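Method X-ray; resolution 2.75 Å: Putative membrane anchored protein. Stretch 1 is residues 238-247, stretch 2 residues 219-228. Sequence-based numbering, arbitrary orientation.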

# COMPACT_ATOMS: atom_id res chain seq x y z
N ASP B 238 4.29 -16.60 21.08
CA ASP B 238 5.72 -16.54 20.77
C ASP B 238 5.99 -16.01 19.36
O ASP B 238 5.12 -16.10 18.48
CB ASP B 238 6.34 -17.95 20.90
CG ASP B 238 6.61 -18.35 22.34
OD1 ASP B 238 6.42 -17.51 23.25
OD2 ASP B 238 7.03 -19.50 22.57
N PRO B 239 7.20 -15.45 19.13
CA PRO B 239 7.65 -15.09 17.77
C PRO B 239 7.79 -16.31 16.86
O PRO B 239 8.34 -17.35 17.27
CB PRO B 239 9.03 -14.46 18.01
CG PRO B 239 9.02 -14.02 19.42
CD PRO B 239 8.18 -15.03 20.15
N VAL B 240 7.29 -16.18 15.63
CA VAL B 240 7.20 -17.28 14.67
C VAL B 240 8.38 -17.31 13.67
O VAL B 240 8.73 -16.28 13.11
CB VAL B 240 5.86 -17.18 13.89
CG1 VAL B 240 5.73 -18.34 12.90
CG2 VAL B 240 4.68 -17.17 14.85
N PRO B 241 9.00 -18.49 13.45
CA PRO B 241 10.11 -18.49 12.49
C PRO B 241 9.60 -18.28 11.06
O PRO B 241 8.49 -18.69 10.74
CB PRO B 241 10.71 -19.89 12.64
CG PRO B 241 9.62 -20.72 13.21
CD PRO B 241 8.80 -19.81 14.07
N VAL B 242 10.42 -17.64 10.23
CA VAL B 242 10.06 -17.37 8.84
C VAL B 242 10.57 -18.48 7.95
O VAL B 242 11.77 -18.78 7.97
CB VAL B 242 10.68 -16.05 8.34
CG1 VAL B 242 10.41 -15.88 6.87
CG2 VAL B 242 10.13 -14.87 9.13
N THR B 243 9.69 -19.07 7.15
CA THR B 243 10.02 -20.22 6.30
C THR B 243 10.88 -19.86 5.08
O THR B 243 11.15 -18.68 4.83
CB THR B 243 8.76 -20.96 5.83
OG1 THR B 243 8.01 -20.12 4.95
CG2 THR B 243 7.88 -21.36 7.02
N GLU B 244 11.31 -20.87 4.33
CA GLU B 244 12.02 -20.68 3.06
C GLU B 244 11.16 -19.84 2.13
O GLU B 244 11.61 -18.86 1.54
CB GLU B 244 12.32 -22.03 2.40
CG GLU B 244 13.37 -22.88 3.11
CD GLU B 244 14.80 -22.52 2.73
OE1 GLU B 244 15.14 -21.30 2.73
OE2 GLU B 244 15.60 -23.45 2.44
N ASP B 245 9.90 -20.26 2.04
CA ASP B 245 8.84 -19.57 1.31
C ASP B 245 8.84 -18.06 1.56
O ASP B 245 8.32 -17.30 0.74
CB ASP B 245 7.50 -20.18 1.74
CG ASP B 245 6.37 -19.89 0.75
OD1 ASP B 245 6.63 -19.96 -0.47
OD2 ASP B 245 5.23 -19.62 1.21
N ASN B 246 9.41 -17.66 2.70
CA ASN B 246 9.52 -16.25 3.12
C ASN B 246 8.36 -15.70 3.92
O ASN B 246 8.31 -14.52 4.24
CB ASN B 246 9.85 -15.32 1.96
CG ASN B 246 11.32 -15.06 1.84
OD1 ASN B 246 11.91 -15.23 0.78
ND2 ASN B 246 11.93 -14.65 2.96
N LYS B 247 7.43 -16.57 4.27
CA LYS B 247 6.26 -16.15 5.01
C LYS B 247 6.40 -16.61 6.45
O LYS B 247 7.18 -17.53 6.74
CB LYS B 247 5.01 -16.73 4.35
CG LYS B 247 4.90 -16.41 2.85
CD LYS B 247 3.46 -16.51 2.32
CE LYS B 247 3.34 -15.89 0.93
NZ LYS B 247 4.22 -16.58 -0.06
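Stretch 2, residues 219-228: LNEKMDGKVQ

Two strands that share only a few residues can still fix the register of the longer segments that carry them, and residues 219-228 of this putative membrane anchored protein, lying antiparallel to residues 238-247, illustrate how. The pairing is loose at the start of the second stretch and tightens toward its end.

Leu219 makes no contact with the first stretch. Asn220, buried, opens a type I turn that closes at Met223, whose N donates to Asn220 O at 2.7 Å. The CA-to-CB bond of Asn220 points toward the first stretch, and its CB lies 4.0 Å from Asn246 ND2, although the two CA atoms are still 7.8 Å apart. At the middle of the turn, Glu221 and Lys222 point away and touch nothing opposite; neither side chain is modelled beyond CB.

Met223, present as selenomethionine, then reaches across. Its phi/psi of 37/74° is unusual for a residue with a side chain, and its CA-to-CB bond points toward the first stretch. The terminal CE comes within 3.3 Å of Val242 O and 3.8 Å of Thr243 CA, while SE lies 3.9 Å from Glu244 CG. A long, flexible side chain thus covers a part of the first stretch where the backbones are too far apart to pair: the CA atoms of Met223 and Glu244 are 6.5 Å apart. Asp224 turns away again.

From Gly225 the backbone itself takes over. Gly225 O accepts a weak hydrogen bond from Val242 N at 3.3 Å, at the edge of the paired region. Lys226 begins the strand, in an antiparallel non-hydrogen-bonded pair with Pro241, their CA atoms 4.2 Å apart. Such a site suits proline, which has no amide hydrogen to offer. Lys226 CG packs 3.7 Å from Pro241 CA before the end of the side chain leads away, and Lys226 CA makes a CA-H...O contact of 3.1 Å with Val240 O.

Val227 supplies the firmest link. Its N donates to Val240 O and its O accepts from Val240 N, both at 2.7 Å, the reciprocal ring of an antiparallel hydrogen-bonded pair. Val227 and Val240 share one face of the sheet, whereas Lys226 and Pro241 occupy the other. Val227 CG2 also meets Val242 CG2 at 4.0 Å, adding an apolar contact to the backbone pairing, and Val227 O lies 3.3 Å from Pro239 CA in a second CA-H...O contact. Gln228 completes the stretch beside Pro239, with 4.3 Å between their CA atoms, as the strand continues onward.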

# COMPACT_ATOMS: atom_id res chain seq x y z
N LEU B 219 15.81 -9.28 4.00
CA LEU B 219 16.01 -9.22 5.45
C LEU B 219 16.13 -10.60 6.08
O LEU B 219 16.35 -10.74 7.29
CB LEU B 219 14.88 -8.41 6.08
CG LEU B 219 14.75 -6.99 5.52
CD1 LEU B 219 13.36 -6.45 5.78
CD2 LEU B 219 15.82 -6.06 6.10
N ASN B 220 16.03 -11.62 5.23
CA ASN B 220 16.09 -13.00 5.67
C ASN B 220 17.03 -13.82 4.78
O ASN B 220 16.81 -15.02 4.57
CB ASN B 220 14.69 -13.60 5.63
CG ASN B 220 14.46 -14.60 6.74
OD1 ASN B 220 14.42 -15.81 6.49
ND2 ASN B 220 14.31 -14.11 7.97
N GLU B 221 18.07 -13.17 4.28
CA GLU B 221 18.96 -13.77 3.29
C GLU B 221 19.50 -15.14 3.72
O GLU B 221 19.91 -15.95 2.88
CB GLU B 221 20.10 -12.81 2.93
N LYS B 222 19.49 -15.40 5.03
CA LYS B 222 19.98 -16.67 5.55
C LYS B 222 18.91 -17.49 6.26
O LYS B 222 19.23 -18.44 6.98
CB LYS B 222 21.18 -16.43 6.48
N MSE B 223 17.64 -17.15 6.02
CA MSE B 223 16.49 -17.75 6.71
C MSE B 223 16.82 -18.02 8.19
O MSE B 223 17.06 -19.16 8.58
CB MSE B 223 15.99 -19.03 6.01
CG MSE B 223 14.65 -19.58 6.55
SE MSE B 223 14.55 -21.56 6.62
CE MSE B 223 13.07 -21.78 7.91
N ASP B 224 16.87 -16.96 8.99
CA ASP B 224 17.21 -17.11 10.40
C ASP B 224 16.24 -16.40 11.33
O ASP B 224 16.03 -16.84 12.46
CB ASP B 224 18.67 -16.69 10.69
CG ASP B 224 19.12 -15.47 9.88
OD1 ASP B 224 18.34 -14.50 9.74
OD2 ASP B 224 20.28 -15.48 9.39
N GLY B 225 15.62 -15.33 10.84
CA GLY B 225 14.75 -14.47 11.64
C GLY B 225 13.40 -15.04 12.02
O GLY B 225 13.03 -16.16 11.62
N LYS B 226 12.65 -14.24 12.79
CA LYS B 226 11.35 -14.58 13.34
C LYS B 226 10.39 -13.39 13.22
O LYS B 226 10.83 -12.25 13.06
CB LYS B 226 11.51 -14.95 14.82
CG LYS B 226 11.68 -16.43 15.12
CD LYS B 226 12.51 -16.69 16.39
CE LYS B 226 12.31 -18.12 16.93
NZ LYS B 226 13.57 -18.72 17.43
N VAL B 227 9.08 -13.64 13.32
CA VAL B 227 8.08 -12.56 13.37
C VAL B 227 7.22 -12.61 14.62
O VAL B 227 6.73 -13.66 15.00
CB VAL B 227 7.16 -12.57 12.12
CG1 VAL B 227 5.93 -11.70 12.33
CG2 VAL B 227 7.94 -12.09 10.90
N GLN B 228 7.06 -11.45 15.27
CA GLN B 228 6.16 -11.32 16.40
C GLN B 228 4.87 -10.67 15.96
O GLN B 228 4.88 -9.56 15.42
CB GLN B 228 6.77 -10.49 17.51
CG GLN B 228 5.84 -10.37 18.71
CD GLN B 228 5.56 -11.71 19.38
OE1 GLN B 228 4.52 -12.33 19.16
NE2 GLN B 228 6.52 -12.18 20.18